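Local structure of nicotinate-nucleotide pyrophosphorylase (Francisella tularensis subsp. tularensis, 3TQV) at the interface of chains A and B. The protein catalyses the transfer of a phosphoribosyl group to quinolinate with loss of carbon dioxide, giving nicotinate mononucleotide and diphosphate for NAD biosynthesis. Coordinates in Å, arbitrary orientation; residue numbers count along the deposited sequence, not the author numbering. Chains: chain A/B, Nicotinate-nucleotide pyrophosphorylase.

The interface of chains A and B. Residues chain A 165, 168-169, 171-174, 178, 188, 191-192, 195, 199; chain B 34, 36-38, 40.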
loop_
_atom_site.group_PDB
_atom_site.type_symbol
_atom_site.label_atom_id
_atom_site.label_comp_id
_atom_site.label_asym_id
_atom_site.label_seq_id
_atom_site.Cartn_x
_atom_site.Cartn_y
_atom_site.Cartn_z
ATOM N N ARG A 165 7.628 4.346 -18.230
ATOM C CA ARG A 165 6.391 4.080 -18.951
ATOM C C ARG A 165 5.272 3.750 -17.970
ATOM O O ARG A 165 5.536 3.247 -16.886
ATOM C CB ARG A 165 6.581 2.956 -19.959
ATOM C CG ARG A 165 6.566 1.589 -19.347
ATOM C CD ARG A 165 6.950 0.492 -20.346
ATOM N NE ARG A 165 7.278 -0.738 -19.624
ATOM C CZ ARG A 165 7.201 -1.966 -20.116
ATOM N NH1 ARG A 165 6.816 -2.175 -21.367
ATOM N NH2 ARG A 165 7.510 -2.986 -19.332
ATOM N N LEU A 168 2.219 -1.573 -20.061
ATOM C CA LEU A 168 2.750 -2.420 -21.122
ATOM C C LEU A 168 2.328 -1.896 -22.488
ATOM O O LEU A 168 2.839 -2.352 -23.510
ATOM C CB LEU A 168 2.288 -3.873 -20.949
ATOM C CG LEU A 168 2.745 -4.618 -19.680
ATOM C CD1 LEU A 168 2.056 -5.975 -19.540
ATOM C CD2 LEU A 168 4.265 -4.772 -19.611
ATOM N N PHE A 169 1.415 -0.921 -22.500
ATOM C CA PHE A 169 0.870 -0.376 -23.757
ATOM C C PHE A 169 1.599 0.852 -24.344
ATOM O O PHE A 169 1.562 1.070 -25.553
ATOM C CB PHE A 169 -0.605 -0.028 -23.566
ATOM C CG PHE A 169 -0.852 0.922 -22.426
ATOM C CD1 PHE A 169 -0.898 2.298 -22.642
ATOM C CD2 PHE A 169 -1.013 0.441 -21.127
ATOM C CE1 PHE A 169 -1.110 3.176 -21.584
ATOM C CE2 PHE A 169 -1.235 1.310 -20.057
ATOM C CZ PHE A 169 -1.279 2.668 -20.280
ATOM N N ALA A 171 4.986 2.019 -24.109
ATOM C CA ALA A 171 6.396 1.991 -24.508
ATOM C C ALA A 171 6.891 0.559 -24.584
ATOM O O ALA A 171 6.336 -0.314 -23.939
ATOM C CB ALA A 171 7.240 2.777 -23.526
ATOM N N TYR A 172 7.935 0.325 -25.368
ATOM C CA TYR A 172 8.536 -0.999 -25.452
ATOM C C TYR A 172 9.509 -1.228 -24.312
ATOM O O TYR A 172 10.201 -0.313 -23.884
ATOM C CB TYR A 172 9.279 -1.183 -26.781
ATOM C CG TYR A 172 8.376 -1.496 -27.950
ATOM C CD1 TYR A 172 7.735 -2.727 -28.042
ATOM C CD2 TYR A 172 8.162 -0.563 -28.971
ATOM C CE1 TYR A 172 6.905 -3.023 -29.108
ATOM C CE2 TYR A 172 7.330 -0.852 -30.047
ATOM C CZ TYR A 172 6.706 -2.087 -30.105
ATOM O OH TYR A 172 5.882 -2.404 -31.163
ATOM N N LEU A 173 9.563 -2.458 -23.820
ATOM C CA LEU A 173 10.622 -2.841 -22.887
ATOM C C LEU A 173 11.116 -4.243 -23.181
ATOM O O LEU A 173 10.613 -5.219 -22.634
ATOM C CB LEU A 173 10.192 -2.703 -21.417
ATOM C CG LEU A 173 11.323 -2.948 -20.405
ATOM C CD1 LEU A 173 12.698 -2.627 -21.003
ATOM C CD2 LEU A 173 11.101 -2.170 -19.124
ATOM N N ILE A 174 12.103 -4.330 -24.063
ATOM C CA ILE A 174 12.644 -5.615 -24.465
ATOM C C ILE A 174 13.537 -6.165 -23.371
ATOM O O ILE A 174 14.624 -5.645 -23.140
ATOM C CB ILE A 174 13.416 -5.534 -25.787
ATOM C CG1 ILE A 174 12.651 -4.662 -26.787
ATOM C CG2 ILE A 174 13.605 -6.935 -26.341
ATOM C CD1 ILE A 174 13.297 -4.557 -28.140
ATOM N N HIS A 178 12.018 -11.634 -24.070
ATOM C CA HIS A 178 11.746 -11.293 -25.457
ATOM C C HIS A 178 13.008 -11.500 -26.290
ATOM O O HIS A 178 12.945 -11.840 -27.467
ATOM C CB HIS A 178 11.285 -9.839 -25.573
ATOM C CG HIS A 178 10.397 -9.387 -24.455
ATOM N ND1 HIS A 178 9.030 -9.587 -24.457
ATOM C CD2 HIS A 178 10.676 -8.720 -23.309
ATOM C CE1 HIS A 178 8.512 -9.076 -23.355
ATOM N NE2 HIS A 178 9.488 -8.541 -22.642
ATOM N N ALA A 188 14.710 -8.115 -32.327
ATOM C CA ALA A 188 13.619 -7.690 -31.455
ATOM C C ALA A 188 13.368 -6.191 -31.544
ATOM O O ALA A 188 12.216 -5.738 -31.611
ATOM C CB ALA A 188 13.899 -8.101 -30.030
ATOM N N LYS A 191 11.839 -5.471 -35.120
ATOM C CA LYS A 191 10.432 -5.825 -35.246
ATOM C C LYS A 191 9.543 -4.873 -34.457
ATOM O O LYS A 191 8.370 -4.694 -34.790
ATOM C CB LYS A 191 10.178 -7.269 -34.814
ATOM C CG LYS A 191 8.712 -7.645 -34.862
ATOM C CD LYS A 191 8.481 -9.143 -34.740
ATOM C CE LYS A 191 7.011 -9.472 -35.008
ATOM N NZ LYS A 191 6.686 -10.925 -34.885
ATOM N N ALA A 192 10.097 -4.259 -33.415
ATOM C CA ALA A 192 9.333 -3.299 -32.620
ATOM C C ALA A 192 9.017 -2.030 -33.408
ATOM O O ALA A 192 7.872 -1.569 -33.422
ATOM C CB ALA A 192 10.062 -2.959 -31.314
ATOM N N LEU A 195 6.311 -2.802 -36.058
ATOM C CA LEU A 195 4.993 -2.813 -35.472
ATOM C C LEU A 195 4.543 -1.404 -35.087
ATOM O O LEU A 195 3.346 -1.118 -35.064
ATOM C CB LEU A 195 4.992 -3.718 -34.239
ATOM C CG LEU A 195 4.874 -5.234 -34.414
ATOM C CD1 LEU A 195 5.108 -5.663 -35.857
ATOM C CD2 LEU A 195 5.820 -5.957 -33.469
ATOM N N LYS A 199 6.823 4.491 -30.775
ATOM C CA LYS A 199 7.027 4.274 -29.342
ATOM C C LYS A 199 8.488 4.258 -28.969
ATOM O O LYS A 199 9.355 3.931 -29.782
ATOM C CB LYS A 199 6.409 2.955 -28.877
ATOM C CG LYS A 199 5.017 2.716 -29.380
ATOM C CD LYS A 199 3.945 3.213 -28.427
ATOM C CE LYS A 199 2.621 3.264 -29.173
ATOM N NZ LYS A 199 1.455 3.153 -28.286
ATOM N N GLY B 34 -3.205 -3.250 -25.081
ATOM C CA GLY B 34 -2.454 -4.476 -25.245
ATOM C C GLY B 34 -0.980 -4.364 -24.937
ATOM O O GLY B 34 -0.341 -3.341 -25.218
ATOM N N ILE B 36 2.309 -4.416 -25.802
ATOM C CA ILE B 36 2.918 -4.320 -27.128
ATOM C C ILE B 36 4.210 -5.106 -27.267
ATOM O O ILE B 36 4.523 -5.580 -28.353
ATOM C CB ILE B 36 3.161 -2.859 -27.589
ATOM C CG1 ILE B 36 4.162 -2.144 -26.678
ATOM C CG2 ILE B 36 1.846 -2.095 -27.695
ATOM C CD1 ILE B 36 4.515 -0.735 -27.153
ATOM N N THR B 37 4.957 -5.237 -26.175
ATOM C CA THR B 37 6.255 -5.905 -26.210
ATOM C C THR B 37 6.089 -7.423 -26.197
ATOM O O THR B 37 6.927 -8.155 -26.728
ATOM C CB THR B 37 7.166 -5.459 -25.043
ATOM O OG1 THR B 37 7.361 -4.044 -25.099
ATOM C CG2 THR B 37 8.515 -6.126 -25.133
ATOM N N ALA B 38 5.003 -7.894 -25.598
ATOM C CA ALA B 38 4.686 -9.318 -25.618
ATOM C C ALA B 38 4.515 -9.823 -27.053
ATOM O O ALA B 38 4.716 -11.004 -27.343
ATOM C CB ALA B 38 3.434 -9.596 -24.798
ATOM N N LEU B 40 6.305 -9.402 -29.411
ATOM C CA LEU B 40 7.600 -9.736 -29.979
ATOM C C LEU B 40 8.044 -11.141 -29.581
ATOM O O LEU B 40 9.082 -11.616 -30.044
ATOM C CB LEU B 40 8.651 -8.700 -29.569
ATOM C CG LEU B 40 8.438 -7.236 -29.992
ATOM C CD1 LEU B 40 9.368 -6.319 -29.233
ATOM C CD2 LEU B 40 8.619 -7.034 -31.493
#
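B:Thr37 divides its two branches between a polar and an apolar task, and so illustrates how a short segment of one subunit can be read by strand 172-174 and helix 185-195 of another. Its hydroxyl OG1, anti to its own carbonyl carbon (chi1 -59°), accepts a nearly straight hydrogen bond from the backbone N of A:Leu173, 3.0 Å away in that strand. The other branch, CG2, anti to the backbone N, lies over the centre of the A:His178 imidazole, 3.5 Å from its centroid, in a CH-pi contact. Threonine and histidine cross at about a right angle, so the methyl points into the ring face.

One residue earlier, the backbone N of B:Ile36 donates to A:Leu168 O at 3.1 Å, approaching from above the carbonyl plane. Its side chain turns CG1 into the crowded position between backbone N and carbonyl carbon (chi1 64°) and extends from there, setting CD1 over the middle of the A:Tyr172 ring, 3.7 Å from the centroid. A:Ala192 CB covers the opposite face of that phenol, which is thus clamped between the partner's isoleucine and its own subunit's helix 185-195.

Along this helix, B:Leu40 lays its CD2 methyl against the aliphatic part of A:Lys191, 3.4 Å from CG, and against A:Leu195 CD2 at 3.6 Å. The lysine is extended and runs past the leucine in the opposite direction, offering methylenes while its amine continues beyond.

Behind the first shell, A:Arg165 NH1 donates a hydrogen bond to A:Ala171 O at 3.2 Å, the acceptor lying close to the guanidinium plane, which may steady the backbone just before strand 172-174. This arginine is a predicted substrate-binding residue, so the contact may couple dimer packing to the active site. The patch, repeated by two-fold symmetry, joins two subunits of an enzyme that assembles as a hexamer of three homodimers, and plausibly stabilises its dimer unit.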